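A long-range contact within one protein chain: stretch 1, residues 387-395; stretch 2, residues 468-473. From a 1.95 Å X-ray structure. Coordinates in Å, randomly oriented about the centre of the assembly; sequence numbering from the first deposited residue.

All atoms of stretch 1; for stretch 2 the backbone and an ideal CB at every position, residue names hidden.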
# COMPACT_ATOMS: atom_id res chain seq x y z
N HIS A 387 -7.57 -9.28 8.86
CA HIS A 387 -7.77 -8.92 7.46
C HIS A 387 -8.88 -7.86 7.41
O HIS A 387 -10.06 -8.17 7.24
CB HIS A 387 -8.10 -10.15 6.65
CG HIS A 387 -6.93 -11.08 6.50
ND1 HIS A 387 -7.01 -12.30 5.86
CD2 HIS A 387 -5.65 -10.95 6.91
CE1 HIS A 387 -5.83 -12.88 5.89
NE2 HIS A 387 -4.99 -12.09 6.52
N CYS A 388 -8.48 -6.60 7.56
CA CYS A 388 -9.42 -5.52 7.80
C CYS A 388 -9.70 -4.83 6.46
O CYS A 388 -9.07 -3.83 6.11
CB CYS A 388 -8.85 -4.56 8.84
SG CYS A 388 -9.96 -3.23 9.33
N MET A 389 -10.66 -5.36 5.72
CA MET A 389 -11.04 -4.84 4.42
C MET A 389 -12.50 -5.14 4.16
O MET A 389 -13.06 -6.11 4.68
CB MET A 389 -10.17 -5.44 3.29
CG MET A 389 -10.04 -6.96 3.31
SD MET A 389 -8.59 -7.51 2.36
CE MET A 389 -9.18 -7.29 0.67
N ASN A 390 -13.12 -4.28 3.35
CA ASN A 390 -14.53 -4.38 3.00
C ASN A 390 -14.86 -5.72 2.36
O ASN A 390 -14.40 -6.02 1.26
CB ASN A 390 -14.92 -3.23 2.08
CG ASN A 390 -16.40 -3.00 2.05
OD1 ASN A 390 -17.17 -3.94 2.08
ND2 ASN A 390 -16.82 -1.74 2.01
N ASN A 391 -15.65 -6.55 3.05
CA ASN A 391 -15.91 -7.89 2.56
C ASN A 391 -16.97 -7.93 1.45
O ASN A 391 -17.14 -8.97 0.82
CB ASN A 391 -16.31 -8.82 3.72
CG ASN A 391 -17.58 -8.37 4.42
OD1 ASN A 391 -17.64 -7.27 4.96
ND2 ASN A 391 -18.56 -9.25 4.46
N HIS A 392 -17.65 -6.82 1.18
CA HIS A 392 -18.62 -6.77 0.08
C HIS A 392 -17.90 -6.33 -1.21
O HIS A 392 -17.98 -5.18 -1.65
CB HIS A 392 -19.77 -5.84 0.45
CG HIS A 392 -20.41 -6.18 1.76
ND1 HIS A 392 -20.31 -5.37 2.87
CD2 HIS A 392 -21.12 -7.27 2.14
CE1 HIS A 392 -20.95 -5.94 3.88
NE2 HIS A 392 -21.44 -7.09 3.47
N TYR A 393 -17.20 -7.29 -1.83
CA TYR A 393 -16.42 -7.01 -3.03
C TYR A 393 -17.34 -6.62 -4.19
O TYR A 393 -18.45 -7.13 -4.32
CB TYR A 393 -15.61 -8.23 -3.47
CG TYR A 393 -14.57 -8.74 -2.49
CD1 TYR A 393 -14.19 -8.01 -1.37
CD2 TYR A 393 -13.96 -9.97 -2.70
CE1 TYR A 393 -13.25 -8.50 -0.48
CE2 TYR A 393 -13.02 -10.47 -1.83
CZ TYR A 393 -12.66 -9.73 -0.72
OH TYR A 393 -11.71 -10.22 0.13
N ILE A 394 -16.85 -5.70 -5.02
CA ILE A 394 -17.52 -5.31 -6.25
C ILE A 394 -16.61 -5.69 -7.42
O ILE A 394 -15.45 -6.06 -7.23
CB ILE A 394 -17.87 -3.81 -6.29
CG1 ILE A 394 -16.63 -2.93 -6.18
CG2 ILE A 394 -18.79 -3.45 -5.16
CD1 ILE A 394 -16.96 -1.45 -6.32
N SER A 395 -17.15 -5.62 -8.63
CA SER A 395 -16.35 -5.87 -9.82
C SER A 395 -16.16 -4.57 -10.59
O SER A 395 -16.72 -3.53 -10.25
CB SER A 395 -17.00 -6.93 -10.70
OG SER A 395 -18.07 -6.36 -11.42
N UNK A 468 -19.88 -3.49 10.94
CA UNK A 468 -20.14 -4.10 9.65
C UNK A 468 -19.62 -3.16 8.56
O UNK A 468 -19.64 -1.93 8.73
CB UNK A 468 -21.63 -4.39 9.47
N UNK A 469 -19.15 -3.73 7.43
CA UNK A 469 -18.67 -2.83 6.38
C UNK A 469 -19.85 -2.28 5.57
O UNK A 469 -20.76 -3.02 5.21
CB UNK A 469 -17.68 -3.55 5.46
N UNK A 470 -19.85 -0.98 5.23
CA UNK A 470 -20.90 -0.47 4.35
C UNK A 470 -20.64 -0.86 2.92
O UNK A 470 -19.50 -0.84 2.45
CB UNK A 470 -21.01 1.05 4.46
N UNK A 471 -21.71 -1.18 2.20
CA UNK A 471 -21.58 -1.58 0.81
C UNK A 471 -21.08 -0.42 -0.04
O UNK A 471 -21.49 0.73 0.14
CB UNK A 471 -22.92 -2.10 0.27
N UNK A 472 -20.18 -0.73 -0.97
CA UNK A 472 -19.75 0.25 -1.96
C UNK A 472 -20.76 0.25 -3.11
O UNK A 472 -20.49 -0.21 -4.22
CB UNK A 472 -18.34 -0.06 -2.46
N UNK A 473 -21.97 0.74 -2.80
CA UNK A 473 -23.03 0.83 -3.79
C UNK A 473 -22.81 2.00 -4.76
O UNK A 473 -21.86 2.79 -4.63
CB UNK A 473 -24.38 0.98 -3.09

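Stretch 2 runs beside stretch 1 in an extended, irregular path, the two heading roughly the same way.

At position 468 the bond points sideways and the ideal CB has nothing of stretch 1 within 5.5 Å. Almost any side chain could stand here, polar ones included. The residue is D468, which takes no part in the contact.

Position 469 is the demanding one. Its CB points toward stretch 1 and lies 3.4 Å from N390 OD1, at the start of a path along the backbone of C388 to N391. A small residue would leave that path unfilled; a long or flat side chain suits it, and an aromatic one could lie against the peptide surface. W469 does so, with chi1 in the m well. N390 CA sits 3.5 Å from the centroid of the five-membered ring of W469, almost along the ring normal, a CH-pi contact. The far end of the indole reaches C388, where SG meets W469 CZ2 at 3.9 Å, near the ring edge. W469 NE1 comes within 3.1 Å of M389 O, but the angle is too poor for a hydrogen bond. The backbone helps as well: a water accepts from W469 N and donates to N391 OD1, 2.8 Å from each.

At 470 the CB points away, so stretch 1 asks little of the side chain. The phi of -76° and psi of 142° are compatible with proline among many others, and P470 is found. What matters is its carbonyl: N390 ND2 donates to P470 O at 2.9 Å with a nearly straight angle. The same amide's other end, N390 OD1, accepts from H392 N at 3.1 Å.

Position 471 points sideways, its CB 4.9 Å from H392 CB. A flexible chain could bend over the imidazole, and an acidic or polar end would be reasonable beside it; a short residue would also be tolerated. E471 lays its CG over one face of the H392 ring and brings OE1 to 3.6 Å from H392 CG.

At 472 the CB points toward stretch 1, 4.3 Å from I394 CD1 and 5.0 Å from N390 ND2. A small apolar residue matches this spacing. A472 makes the methyl-to-methyl contact with I394, while a water bridges A472 N, 2.6 Å away, and H392 O, 2.9 Å away.

Position 473 turns away, so stretch 1 sets no demand. D473 caps the helix that follows.

Stretch 2 (468-473) DWPEAD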
# COMPACT_ATOMS: atom_id res chain seq x y z
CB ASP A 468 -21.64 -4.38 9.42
CG ASP A 468 -22.13 -5.66 10.09
OD1 ASP A 468 -21.38 -6.28 10.84
OD2 ASP A 468 -23.30 -6.06 9.85
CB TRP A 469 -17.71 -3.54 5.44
CG TRP A 469 -16.31 -3.78 6.00
CD1 TRP A 469 -15.87 -4.90 6.64
CD2 TRP A 469 -15.21 -2.87 5.97
NE1 TRP A 469 -14.55 -4.75 7.01
CE2 TRP A 469 -14.12 -3.51 6.59
CE3 TRP A 469 -15.02 -1.58 5.46
CZ2 TRP A 469 -12.87 -2.90 6.72
CZ3 TRP A 469 -13.78 -0.97 5.60
CH2 TRP A 469 -12.72 -1.63 6.22
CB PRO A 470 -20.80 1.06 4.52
CG PRO A 470 -19.42 1.31 4.92
CD PRO A 470 -18.94 0.08 5.69
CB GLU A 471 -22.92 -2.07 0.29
CG GLU A 471 -23.37 -3.35 0.94
CD GLU A 471 -23.95 -4.34 -0.04
OE1 GLU A 471 -23.30 -5.39 -0.28
OE2 GLU A 471 -25.06 -4.07 -0.57
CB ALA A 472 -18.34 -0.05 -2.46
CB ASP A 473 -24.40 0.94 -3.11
CG ASP A 473 -24.46 2.07 -2.09
OD1 ASP A 473 -23.65 3.02 -2.17
OD2 ASP A 473 -25.31 2.01 -1.20
O HOH W 1 -19.05 -6.54 7.28
O HOH W 2 -20.10 -3.18 -1.88
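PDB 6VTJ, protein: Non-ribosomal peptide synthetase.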